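Local structure of nitrite oxidoreductase subunit A (Kuenenia stuttgartiensis, 7B04) at residues Q287-D292 against G558-A563; I523-G528 against R540-P545; A563-A568 against N710-P715. The protein is a molybdopterin oxidoreductase-family subunit that holds a molybdenum atom, an iron-sulfur cluster and two copies of the bound group MD1. All blocks are in the same frame, centred on the assembly; numbering follows the deposited sequence.

Contact 1: Q287-D292 against G558-A563. With MD1 (phosphoric acid 4-(2-amino-4-oxo-3,4,5,6,-tetrahydro-pteridin-6-yl)-2-hydroxy-3,4-dimercapto-but-3-en-yl ester guanylate ester), chain C.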
# COMPACT_ATOMS: atom_id res chain seq x y z
N GLN B 287 -28.99 1.49 0.41
CA GLN B 287 -27.90 0.54 0.63
C GLN B 287 -26.71 1.22 1.31
O GLN B 287 -26.21 0.74 2.33
CB GLN B 287 -27.48 -0.08 -0.70
CG GLN B 287 -26.51 -1.24 -0.57
CD GLN B 287 -26.00 -1.72 -1.91
OE1 GLN B 287 -26.18 -1.06 -2.94
NE2 GLN B 287 -25.35 -2.88 -1.92
N THR B 288 -26.24 2.33 0.75
CA THR B 288 -25.06 3.00 1.28
C THR B 288 -25.10 4.47 0.89
O THR B 288 -25.37 4.80 -0.27
CB THR B 288 -23.77 2.35 0.77
OG1 THR B 288 -23.51 1.15 1.52
CG2 THR B 288 -22.59 3.29 0.93
N SER B 289 -24.84 5.35 1.85
CA SER B 289 -24.66 6.77 1.58
C SER B 289 -23.16 7.05 1.42
O SER B 289 -22.41 7.04 2.40
CB SER B 289 -25.25 7.61 2.71
OG SER B 289 -25.00 8.99 2.52
N ASP B 290 -22.73 7.27 0.18
CA ASP B 290 -21.35 7.63 -0.13
C ASP B 290 -21.37 8.72 -1.20
O ASP B 290 -22.42 9.10 -1.71
CB ASP B 290 -20.54 6.41 -0.57
CG ASP B 290 -21.19 5.66 -1.72
OD1 ASP B 290 -22.29 6.07 -2.16
OD2 ASP B 290 -20.60 4.67 -2.18
N VAL B 291 -20.18 9.23 -1.55
CA VAL B 291 -20.06 10.39 -2.43
C VAL B 291 -18.94 10.18 -3.44
O VAL B 291 -18.02 9.39 -3.22
CB VAL B 291 -19.80 11.69 -1.64
CG1 VAL B 291 -20.96 12.02 -0.72
CG2 VAL B 291 -18.50 11.59 -0.84
N ASP B 292 -19.04 10.89 -4.56
CA ASP B 292 -17.87 11.10 -5.40
C ASP B 292 -16.90 11.96 -4.61
O ASP B 292 -17.21 13.11 -4.29
CB ASP B 292 -18.24 11.77 -6.73
CG ASP B 292 -19.08 10.89 -7.61
OD1 ASP B 292 -18.96 9.65 -7.53
OD2 ASP B 292 -19.88 11.44 -8.41
N GLY B 558 -23.11 15.61 4.79
CA GLY B 558 -23.64 14.26 4.85
C GLY B 558 -22.92 13.41 5.88
O GLY B 558 -21.92 13.80 6.48
N SER B 559 -23.46 12.21 6.07
CA SER B 559 -22.84 11.19 6.89
C SER B 559 -22.67 9.95 6.03
O SER B 559 -23.66 9.37 5.56
CB SER B 559 -23.68 10.91 8.14
OG SER B 559 -23.14 9.86 8.91
N HIS B 560 -21.42 9.53 5.81
CA HIS B 560 -21.10 8.58 4.77
C HIS B 560 -20.20 7.47 5.29
O HIS B 560 -19.34 7.70 6.14
CB HIS B 560 -20.41 9.29 3.59
CG HIS B 560 -21.17 10.47 3.08
ND1 HIS B 560 -22.36 10.36 2.39
CD2 HIS B 560 -20.91 11.80 3.17
CE1 HIS B 560 -22.80 11.57 2.08
NE2 HIS B 560 -21.94 12.46 2.53
N THR B 561 -20.41 6.26 4.76
CA THR B 561 -19.55 5.12 5.01
C THR B 561 -18.72 4.82 3.77
O THR B 561 -19.11 5.13 2.65
CB THR B 561 -20.35 3.88 5.42
OG1 THR B 561 -19.46 2.85 5.86
CG2 THR B 561 -21.17 3.36 4.24
N TRP B 562 -17.55 4.22 3.99
CA TRP B 562 -16.63 3.88 2.92
C TRP B 562 -16.26 2.42 3.01
O TRP B 562 -16.10 1.87 4.10
CB TRP B 562 -15.38 4.75 2.95
CG TRP B 562 -15.67 6.17 2.69
CD1 TRP B 562 -15.66 7.19 3.59
CD2 TRP B 562 -16.06 6.74 1.43
NE1 TRP B 562 -16.00 8.36 2.97
CE2 TRP B 562 -16.25 8.12 1.65
CE3 TRP B 562 -16.25 6.22 0.15
CZ2 TRP B 562 -16.62 8.99 0.63
CZ3 TRP B 562 -16.62 7.09 -0.86
CH2 TRP B 562 -16.80 8.45 -0.62
N ALA B 563 -16.12 1.79 1.85
CA ALA B 563 -15.93 0.35 1.78
C ALA B 563 -15.27 0.02 0.44
O ALA B 563 -14.70 0.90 -0.21
CB ALA B 563 -17.27 -0.36 1.97
PB MD1 C . -11.38 1.15 6.63
O3B MD1 C . -11.28 0.02 7.81
O1B MD1 C . -10.42 2.28 6.92
O2B MD1 C . -12.79 1.70 6.57
O3A MD1 C . -11.00 0.45 5.18
C10 MD1 C . -11.85 -0.51 4.61
C11 MD1 C . -11.78 -0.37 3.06
O11 MD1 C . -10.27 0.05 2.74
C12 MD1 C . -12.26 -1.49 2.49
S12 MD1 C . -13.68 -2.32 3.26
C13 MD1 C . -11.77 -2.15 1.17
S13 MD1 C . -12.66 -3.65 0.66
C14 MD1 C . -10.67 -1.72 0.36
N15 MD1 C . -9.38 -1.98 1.29
C16 MD1 C . -8.23 -1.32 0.82
C15 MD1 C . -6.88 -1.95 0.87
O14 MD1 C . -6.75 -3.05 1.30
N17 MD1 C . -5.71 -1.19 0.36
C17 MD1 C . -5.89 0.24 -0.20
N16 MD1 C . -4.73 0.97 -0.69
N18 MD1 C . -7.25 0.88 -0.25
C20 MD1 C . -8.40 0.15 0.23
N8 MD1 C . -9.70 0.71 0.22
C7 MD1 C . -10.78 -0.37 -0.28
PA MD1 C . -10.15 0.01 9.01
O1A MD1 C . -10.10 -1.37 9.61
O2A MD1 C . -8.81 0.36 8.41
O5' MD1 C . -10.51 1.09 10.20
C5' MD1 C . -10.13 2.43 10.05
C4' MD1 C . -9.70 3.06 11.42
O4' MD1 C . -10.80 2.88 12.51
C1' MD1 C . -9.98 2.45 13.76
N9 MD1 C . -10.83 1.74 14.76
C4 MD1 C . -11.76 2.41 15.43
N3 MD1 C . -12.19 3.84 15.38
C2 MD1 C . -13.27 4.31 16.25
N2 MD1 C . -13.68 5.70 16.20
N1 MD1 C . -13.92 3.39 17.14
C6 MD1 C . -13.51 2.02 17.18
O6 MD1 C . -14.04 1.26 17.91
C5 MD1 C . -12.37 1.54 16.27
N7 MD1 C . -11.80 0.35 16.11
C8 MD1 C . -10.84 0.46 15.17
C2' MD1 C . -9.12 1.67 13.24
O2' MD1 C . -7.99 1.48 14.15
C3' MD1 C . -8.65 2.48 11.87
O3' MD1 C . -7.66 3.50 12.21
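Ser289 and Thr561 join two backbones that run at 95° to each other, measured from CA 288 to 291 and from CA 559 to 562, so an irregular loop crosses strand 558-561 instead of extending its sheet. The one backbone hydrogen bond runs from Thr561 N to Ser289 O, 3.2 Å, with the donor nearly in line with the C=O bond at 166°. His560 CA brings a C-H to the same oxygen. The serine hydroxyl makes the second link: Ser289 OG, anti to its backbone N (chi1 175°), reaches the edge of the imidazole and hydrogen-bonds His560 ND1 at 3.0 Å. On the far side of that ring His560 NE2 is bonded to Ser557 O.

Val291 then uses its two branches on two different rings. Its CG1 lies over one face of His560, 3.5 Å from the ring centroid and displaced toward the rim, a CH-pi contact; its CG2 packs on the indole, 3.5 Å from Trp562 CZ2. The edge of that indole also receives the backbone, with Val291 O near the ring plane, while Asp290 CB sits over one indole face. Farther along, the methyls Thr288 CG2 and Thr561 CG2 meet at 3.6 Å. A branched aliphatic residue suits the corner between two aromatics, as a small hydroxyl suits the imidazole edge. The Asp290 carboxylate turns to other partners, Tyr566, Lys567 and Arg808.

Every touching residue is buried, so the hydrogen bonds of Ser289 and His560 are made within the protein interior. Bonds at both nitrogens probably limit rotation of the imidazole under Val291, and the loop is probably held firmly against the outermost strand of the sheet within this chain, which leads on to Ala563 beside MD1.

Contact 2: I523-G528 against R540-P545. With MD1 (phosphoric acid 4-(2-amino-4-oxo-3,4,5,6,-tetrahydro-pteridin-6-yl)-2-hydroxy-3,4-dimercapto-but-3-en-yl ester guanylate ester), chain C.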
# COMPACT_ATOMS: atom_id res chain seq x y z
N ILE B 523 -19.54 13.75 8.20
CA ILE B 523 -19.04 12.68 9.05
C ILE B 523 -18.74 11.49 8.15
O ILE B 523 -19.62 11.01 7.43
CB ILE B 523 -20.04 12.29 10.15
CG1 ILE B 523 -20.39 13.51 10.99
CG2 ILE B 523 -19.46 11.20 11.02
CD1 ILE B 523 -21.57 13.31 11.91
N HIS B 524 -17.50 11.03 8.19
CA HIS B 524 -17.06 9.90 7.37
C HIS B 524 -16.61 8.77 8.27
O HIS B 524 -15.93 8.98 9.28
CB HIS B 524 -15.95 10.31 6.42
CG HIS B 524 -16.41 11.19 5.31
ND1 HIS B 524 -16.82 10.71 4.08
CD2 HIS B 524 -16.60 12.53 5.26
CE1 HIS B 524 -17.19 11.71 3.32
NE2 HIS B 524 -17.07 12.83 4.01
N TYR B 525 -17.00 7.55 7.89
CA TYR B 525 -16.71 6.37 8.68
C TYR B 525 -16.52 5.18 7.76
O TYR B 525 -16.79 5.24 6.56
CB TYR B 525 -17.82 6.05 9.68
CG TYR B 525 -19.23 6.28 9.21
CD1 TYR B 525 -19.79 7.55 9.26
CD2 TYR B 525 -20.02 5.23 8.77
CE1 TYR B 525 -21.08 7.77 8.85
CE2 TYR B 525 -21.32 5.44 8.36
CZ TYR B 525 -21.84 6.71 8.40
OH TYR B 525 -23.14 6.92 8.00
N GLY B 526 -16.05 4.10 8.35
CA GLY B 526 -15.80 2.88 7.61
C GLY B 526 -15.88 1.70 8.54
O GLY B 526 -16.61 1.71 9.53
N GLU B 527 -15.10 0.68 8.21
CA GLU B 527 -15.14 -0.59 8.92
C GLU B 527 -14.27 -0.61 10.16
O GLU B 527 -14.15 -1.65 10.81
CB GLU B 527 -14.76 -1.71 7.95
CG GLU B 527 -15.85 -1.95 6.92
CD GLU B 527 -15.92 -0.85 5.88
OE1 GLU B 527 -14.86 -0.45 5.36
OE2 GLU B 527 -17.03 -0.35 5.60
N GLY B 528 -13.65 0.52 10.50
CA GLY B 528 -13.11 0.67 11.83
C GLY B 528 -14.19 0.67 12.89
O GLY B 528 -13.92 0.35 14.05
N ARG B 540 -26.50 4.55 12.81
CA ARG B 540 -27.64 5.38 13.18
C ARG B 540 -27.17 6.56 14.03
O ARG B 540 -27.67 7.68 13.87
CB ARG B 540 -28.68 4.55 13.93
CG ARG B 540 -29.35 3.50 13.08
CD ARG B 540 -30.16 2.55 13.94
NE ARG B 540 -31.26 3.23 14.61
CZ ARG B 540 -31.97 2.70 15.60
NH1 ARG B 540 -31.70 1.48 16.03
NH2 ARG B 540 -32.95 3.40 16.15
N SER B 541 -26.22 6.32 14.93
CA SER B 541 -25.67 7.40 15.74
C SER B 541 -24.97 8.45 14.89
O SER B 541 -24.91 9.62 15.27
CB SER B 541 -24.70 6.82 16.77
OG SER B 541 -24.01 7.83 17.47
N TYR B 542 -24.43 8.05 13.73
CA TYR B 542 -23.66 8.95 12.88
C TYR B 542 -24.52 9.96 12.11
O TYR B 542 -23.95 10.84 11.46
CB TYR B 542 -22.81 8.14 11.91
CG TYR B 542 -21.73 7.33 12.59
CD1 TYR B 542 -21.25 7.70 13.84
CD2 TYR B 542 -21.20 6.19 11.99
CE1 TYR B 542 -20.27 6.97 14.47
CE2 TYR B 542 -20.22 5.45 12.62
CZ TYR B 542 -19.75 5.85 13.86
OH TYR B 542 -18.77 5.12 14.49
N TYR B 543 -25.85 9.85 12.17
CA TYR B 543 -26.71 10.85 11.55
C TYR B 543 -27.28 11.86 12.53
O TYR B 543 -27.73 12.93 12.10
CB TYR B 543 -27.88 10.18 10.80
CG TYR B 543 -27.56 9.70 9.40
CD1 TYR B 543 -26.37 9.02 9.12
CD2 TYR B 543 -28.43 9.93 8.34
CE1 TYR B 543 -26.08 8.57 7.84
CE2 TYR B 543 -28.15 9.49 7.06
CZ TYR B 543 -26.97 8.82 6.82
OH TYR B 543 -26.67 8.38 5.55
N LEU B 544 -27.29 11.54 13.83
CA LEU B 544 -27.93 12.43 14.80
C LEU B 544 -27.38 13.85 14.78
O LEU B 544 -28.19 14.79 14.66
CB LEU B 544 -27.83 11.81 16.20
CG LEU B 544 -28.73 10.61 16.48
CD1 LEU B 544 -28.37 9.98 17.81
CD2 LEU B 544 -30.19 11.02 16.46
N PRO B 545 -26.07 14.09 14.87
CA PRO B 545 -25.60 15.48 14.83
C PRO B 545 -25.77 16.13 13.47
O PRO B 545 -25.84 17.36 13.39
CB PRO B 545 -24.11 15.37 15.21
CG PRO B 545 -23.73 14.00 14.79
CD PRO B 545 -24.94 13.14 15.02
PB MD1 C . -11.38 1.15 6.63
O3B MD1 C . -11.28 0.02 7.81
O1B MD1 C . -10.42 2.28 6.92
O2B MD1 C . -12.79 1.70 6.57
O3A MD1 C . -11.00 0.45 5.18
C10 MD1 C . -11.85 -0.51 4.61
C11 MD1 C . -11.78 -0.37 3.06
O11 MD1 C . -10.27 0.05 2.74
C12 MD1 C . -12.26 -1.49 2.49
S12 MD1 C . -13.68 -2.32 3.26
C13 MD1 C . -11.77 -2.15 1.17
S13 MD1 C . -12.66 -3.65 0.66
C14 MD1 C . -10.67 -1.72 0.36
N15 MD1 C . -9.38 -1.98 1.29
C16 MD1 C . -8.23 -1.32 0.82
C15 MD1 C . -6.88 -1.95 0.87
O14 MD1 C . -6.75 -3.05 1.30
N17 MD1 C . -5.71 -1.19 0.36
C17 MD1 C . -5.89 0.24 -0.20
N16 MD1 C . -4.73 0.97 -0.69
N18 MD1 C . -7.25 0.88 -0.25
C20 MD1 C . -8.40 0.15 0.23
N8 MD1 C . -9.70 0.71 0.22
C7 MD1 C . -10.78 -0.37 -0.28
PA MD1 C . -10.15 0.01 9.01
O1A MD1 C . -10.10 -1.37 9.61
O2A MD1 C . -8.81 0.36 8.41
O5' MD1 C . -10.51 1.09 10.20
C5' MD1 C . -10.13 2.43 10.05
C4' MD1 C . -9.70 3.06 11.42
O4' MD1 C . -10.80 2.88 12.51
C1' MD1 C . -9.98 2.45 13.76
N9 MD1 C . -10.83 1.74 14.76
C4 MD1 C . -11.76 2.41 15.43
N3 MD1 C . -12.19 3.84 15.38
C2 MD1 C . -13.27 4.31 16.25
N2 MD1 C . -13.68 5.70 16.20
N1 MD1 C . -13.92 3.39 17.14
C6 MD1 C . -13.51 2.02 17.18
O6 MD1 C . -14.04 1.26 17.91
C5 MD1 C . -12.37 1.54 16.27
N7 MD1 C . -11.80 0.35 16.11
C8 MD1 C . -10.84 0.46 15.17
C2' MD1 C . -9.12 1.67 13.24
O2' MD1 C . -7.99 1.48 14.15
C3' MD1 C . -8.65 2.48 11.87
O3' MD1 C . -7.66 3.50 12.21
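Tyr525 and Tyr542 carry this contact, their rings inclined to each other. Tyr542 CD2 stands 3.2 Å above the plane of the Tyr525 ring, over its centre. The two planes are turned 43° against each other, with centroids 4.4 Å apart. Tyr525 CG lies between its backbone N and carbonyl carbon (chi1 38°), the direction from which its ring meets Tyr542. Tyr542 CB continues the same approach, 3.5 Å from Tyr525 CE1. Beyond the ring, Tyr525 OH arrives at the edge of the next aromatic, near its plane, 3.4 Å from Tyr543 CE1. Two residues back along the strand, on the same side, Ile523 CD1 touches Tyr542 O and Pro545 CG, the latter at 3.7 Å. A beta-branched aliphatic side chain suits contact with a carbonyl and a proline ring, and proline is at ease early in helix 544-548, where its missing N-H costs little.

These partners belong to a beta-alpha-beta crossover: strand 521-525 passes through helices 527-530, 535-541 and 544-548 to the parallel neighbour 558-561. The five-strand parallel sheet, in the order 3-2-1-4-5, is Rossmann-like, and the site of one MD1 at the C-terminal end of strand 521-525 fits that plan. There Glu527 N donates to MD1 O2B at 3.0 Å, and a CB on Gly526 or Gly528 would collide with the ligand.

Second-shell groups probably help to place the two tyrosines. Tyr525 OH is hydrogen-bonded to His280 NE2 and to Ser559 OG, which also bonds Tyr542 O, tying both tyrosines to the adjacent strand. Phe359 of helix 355-368 meets the Tyr542 ring edge-to-face.

Contact 3: A563-A568 against N710-P715. With MD1 (phosphoric acid 4-(2-amino-4-oxo-3,4,5,6,-tetrahydro-pteridin-6-yl)-2-hydroxy-3,4-dimercapto-but-3-en-yl ester guanylate ester), chain C.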
# COMPACT_ATOMS: atom_id res chain seq x y z
N ALA B 563 -16.12 1.79 1.85
CA ALA B 563 -15.93 0.35 1.78
C ALA B 563 -15.27 0.02 0.44
O ALA B 563 -14.70 0.90 -0.21
CB ALA B 563 -17.27 -0.36 1.97
N GLY B 564 -15.35 -1.24 0.04
CA GLY B 564 -14.92 -1.62 -1.28
C GLY B 564 -15.93 -1.18 -2.32
O GLY B 564 -16.85 -0.40 -2.06
N ASN B 565 -15.76 -1.71 -3.53
CA ASN B 565 -16.62 -1.36 -4.65
C ASN B 565 -17.82 -2.30 -4.67
O ASN B 565 -17.73 -3.44 -5.11
CB ASN B 565 -15.86 -1.40 -5.97
CG ASN B 565 -16.45 -0.46 -7.00
OD1 ASN B 565 -17.46 0.20 -6.75
ND2 ASN B 565 -15.82 -0.39 -8.17
N TYR B 566 -18.97 -1.79 -4.20
CA TYR B 566 -20.18 -2.59 -4.04
C TYR B 566 -21.28 -2.23 -5.01
O TYR B 566 -22.21 -3.02 -5.18
CB TYR B 566 -20.74 -2.38 -2.63
CG TYR B 566 -21.27 -0.97 -2.47
CD1 TYR B 566 -20.40 0.08 -2.18
CD2 TYR B 566 -22.61 -0.67 -2.65
CE1 TYR B 566 -20.86 1.37 -2.06
CE2 TYR B 566 -23.08 0.62 -2.54
CZ TYR B 566 -22.20 1.64 -2.24
OH TYR B 566 -22.67 2.92 -2.12
N LYS B 567 -21.22 -1.05 -5.65
CA LYS B 567 -22.41 -0.44 -6.23
C LYS B 567 -22.75 -1.12 -7.56
O LYS B 567 -22.57 -0.58 -8.65
CB LYS B 567 -22.21 1.06 -6.39
CG LYS B 567 -23.50 1.80 -6.72
CD LYS B 567 -23.32 3.31 -6.71
CE LYS B 567 -23.89 3.94 -5.45
NZ LYS B 567 -22.97 3.79 -4.29
N ALA B 568 -23.27 -2.34 -7.44
CA ALA B 568 -23.89 -2.98 -8.58
C ALA B 568 -25.20 -2.30 -8.96
O ALA B 568 -25.73 -2.57 -10.04
CB ALA B 568 -24.13 -4.47 -8.30
N ASN B 710 -17.45 -0.06 -12.80
CA ASN B 710 -17.81 1.25 -12.29
C ASN B 710 -17.27 1.35 -10.87
O ASN B 710 -16.63 0.42 -10.36
CB ASN B 710 -19.33 1.47 -12.27
CG ASN B 710 -20.00 1.11 -13.58
OD1 ASN B 710 -19.54 1.48 -14.65
ND2 ASN B 710 -21.12 0.40 -13.49
N SER B 711 -17.49 2.49 -10.24
CA SER B 711 -17.06 2.68 -8.86
C SER B 711 -18.11 3.48 -8.10
O SER B 711 -19.00 4.10 -8.68
CB SER B 711 -15.70 3.37 -8.78
OG SER B 711 -15.33 3.65 -7.44
N CYS B 712 -17.99 3.44 -6.77
CA CYS B 712 -18.84 4.21 -5.88
C CYS B 712 -18.14 5.44 -5.33
O CYS B 712 -18.78 6.23 -4.63
CB CYS B 712 -19.32 3.32 -4.73
SG CYS B 712 -17.99 2.72 -3.66
N SER B 713 -16.84 5.56 -5.60
CA SER B 713 -16.07 6.73 -5.12
C SER B 713 -15.76 7.67 -6.28
O SER B 713 -15.22 8.74 -6.03
CB SER B 713 -14.83 6.29 -4.44
OG SER B 713 -14.11 5.42 -5.26
N ASN B 714 -16.09 7.28 -7.50
CA ASN B 714 -15.81 8.13 -8.68
C ASN B 714 -16.92 7.93 -9.71
O ASN B 714 -17.47 6.85 -9.79
CB ASN B 714 -14.41 7.91 -9.23
CG ASN B 714 -14.24 6.54 -9.80
OD1 ASN B 714 -15.15 6.03 -10.41
ND2 ASN B 714 -13.10 5.92 -9.62
N PRO B 715 -17.24 8.94 -10.53
CA PRO B 715 -18.31 8.82 -11.48
C PRO B 715 -17.92 8.17 -12.80
O PRO B 715 -18.72 8.10 -13.64
CB PRO B 715 -18.61 10.29 -11.76
CG PRO B 715 -17.28 10.96 -11.63
CD PRO B 715 -16.63 10.25 -10.48
PB MD1 C . -11.38 1.15 6.63
O3B MD1 C . -11.28 0.02 7.81
O1B MD1 C . -10.42 2.28 6.92
O2B MD1 C . -12.79 1.70 6.57
O3A MD1 C . -11.00 0.45 5.18
C10 MD1 C . -11.85 -0.51 4.61
C11 MD1 C . -11.78 -0.37 3.06
O11 MD1 C . -10.27 0.05 2.74
C12 MD1 C . -12.26 -1.49 2.49
S12 MD1 C . -13.68 -2.32 3.26
C13 MD1 C . -11.77 -2.15 1.17
S13 MD1 C . -12.66 -3.65 0.66
C14 MD1 C . -10.67 -1.72 0.36
N15 MD1 C . -9.38 -1.98 1.29
C16 MD1 C . -8.23 -1.32 0.82
C15 MD1 C . -6.88 -1.95 0.87
O14 MD1 C . -6.75 -3.05 1.30
N17 MD1 C . -5.71 -1.19 0.36
C17 MD1 C . -5.89 0.24 -0.20
N16 MD1 C . -4.73 0.97 -0.69
N18 MD1 C . -7.25 0.88 -0.25
C20 MD1 C . -8.40 0.15 0.23
N8 MD1 C . -9.70 0.71 0.22
C7 MD1 C . -10.78 -0.37 -0.28
PA MD1 C . -10.15 0.01 9.01
O1A MD1 C . -10.10 -1.37 9.61
O2A MD1 C . -8.81 0.36 8.41
O5' MD1 C . -10.51 1.09 10.20
C5' MD1 C . -10.13 2.43 10.05
C4' MD1 C . -9.70 3.06 11.42
O4' MD1 C . -10.80 2.88 12.51
C1' MD1 C . -9.98 2.45 13.76
N9 MD1 C . -10.83 1.74 14.76
C4 MD1 C . -11.76 2.41 15.43
N3 MD1 C . -12.19 3.84 15.38
C2 MD1 C . -13.27 4.31 16.25
N2 MD1 C . -13.68 5.70 16.20
N1 MD1 C . -13.92 3.39 17.14
C6 MD1 C . -13.51 2.02 17.18
O6 MD1 C . -14.04 1.26 17.91
C5 MD1 C . -12.37 1.54 16.27
N7 MD1 C . -11.80 0.35 16.11
C8 MD1 C . -10.84 0.46 15.17
C2' MD1 C . -9.12 1.67 13.24
O2' MD1 C . -7.99 1.48 14.15
C3' MD1 C . -8.65 2.48 11.87
O3' MD1 C . -7.66 3.50 12.21
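The Tyr566 ring meets Cys712 at a slant, with Cys712 SG 4.6 Å from the ring centroid and 61° off its normal, neither over the face nor at the edge. This sulfur-aromatic contact is closest at Tyr566 CE1, 3.6 Å from Cys712 SG. Lys567 CB lies over one face of the same ring, offset toward the rim, Gly564 O comes to the edge in the ring plane, and Tyr270 stacks on the ring as well. The sulfur takes its place because Cys712 SG sits between the backbone N and the carbonyl carbon (chi1 63°). A small, polarisable thiol suits a site shared by a carbonyl, Gly564 O, and an aromatic rim.

The second flat group is the Asn565 carboxamide. With CG anti to the backbone N (chi1 -153°), it reaches residues 710-715 and Asn565 ND2 donates to Asn710 O; the modelled separation is so short that its exact length is doubtful. At its other end Asn565 OD1 lies 3.3 Å from Ser711 CA. An amide suits the place because its NH2 can donate to a backbone carbonyl while its flat group lies close to the passing chain.

Ser711 OG accepts from Ser713 N at 3.1 Å, making an ST turn that shapes the chain around Cys712, and it is also bonded to Thr72 O. Lys567 centres an inverse gamma turn; its NZ lies 3.7 Å from Cys712 CB, and the residue also packs on Ile410 of nitrite oxidoreductase subunit B.

Gly564 CA comes within 3.6 Å of MD1 S13, where a CB would come too close to the ligand sulfur, which suits glycine to the place, and the molybdenum atom is close by. Residues 563-568 leave strand 558-561 on the way to helix 582-585, whereas 710-715 links strands 707-709 and 716-720.

In the fold
From the N terminus, residues 287-292 come first, in the loop between helix 280-283 and strand 301-304, and contact 1 closes only when the chain returns at 558-563. Contact 2 is nested inside that long loop, closing a short excursion between 523-528 and 540-545. Contact 3 follows in series: it shares Ala563 with contact 1 and returns at 710-715, bringing in the loop between strands 707-709 and 716-720. Contacts 1 and 2 meet on neighbouring strands of the parallel sheet, while contacts 1 and 3 meet through Asp290. All three reach the same MD1 through residues of its pocket.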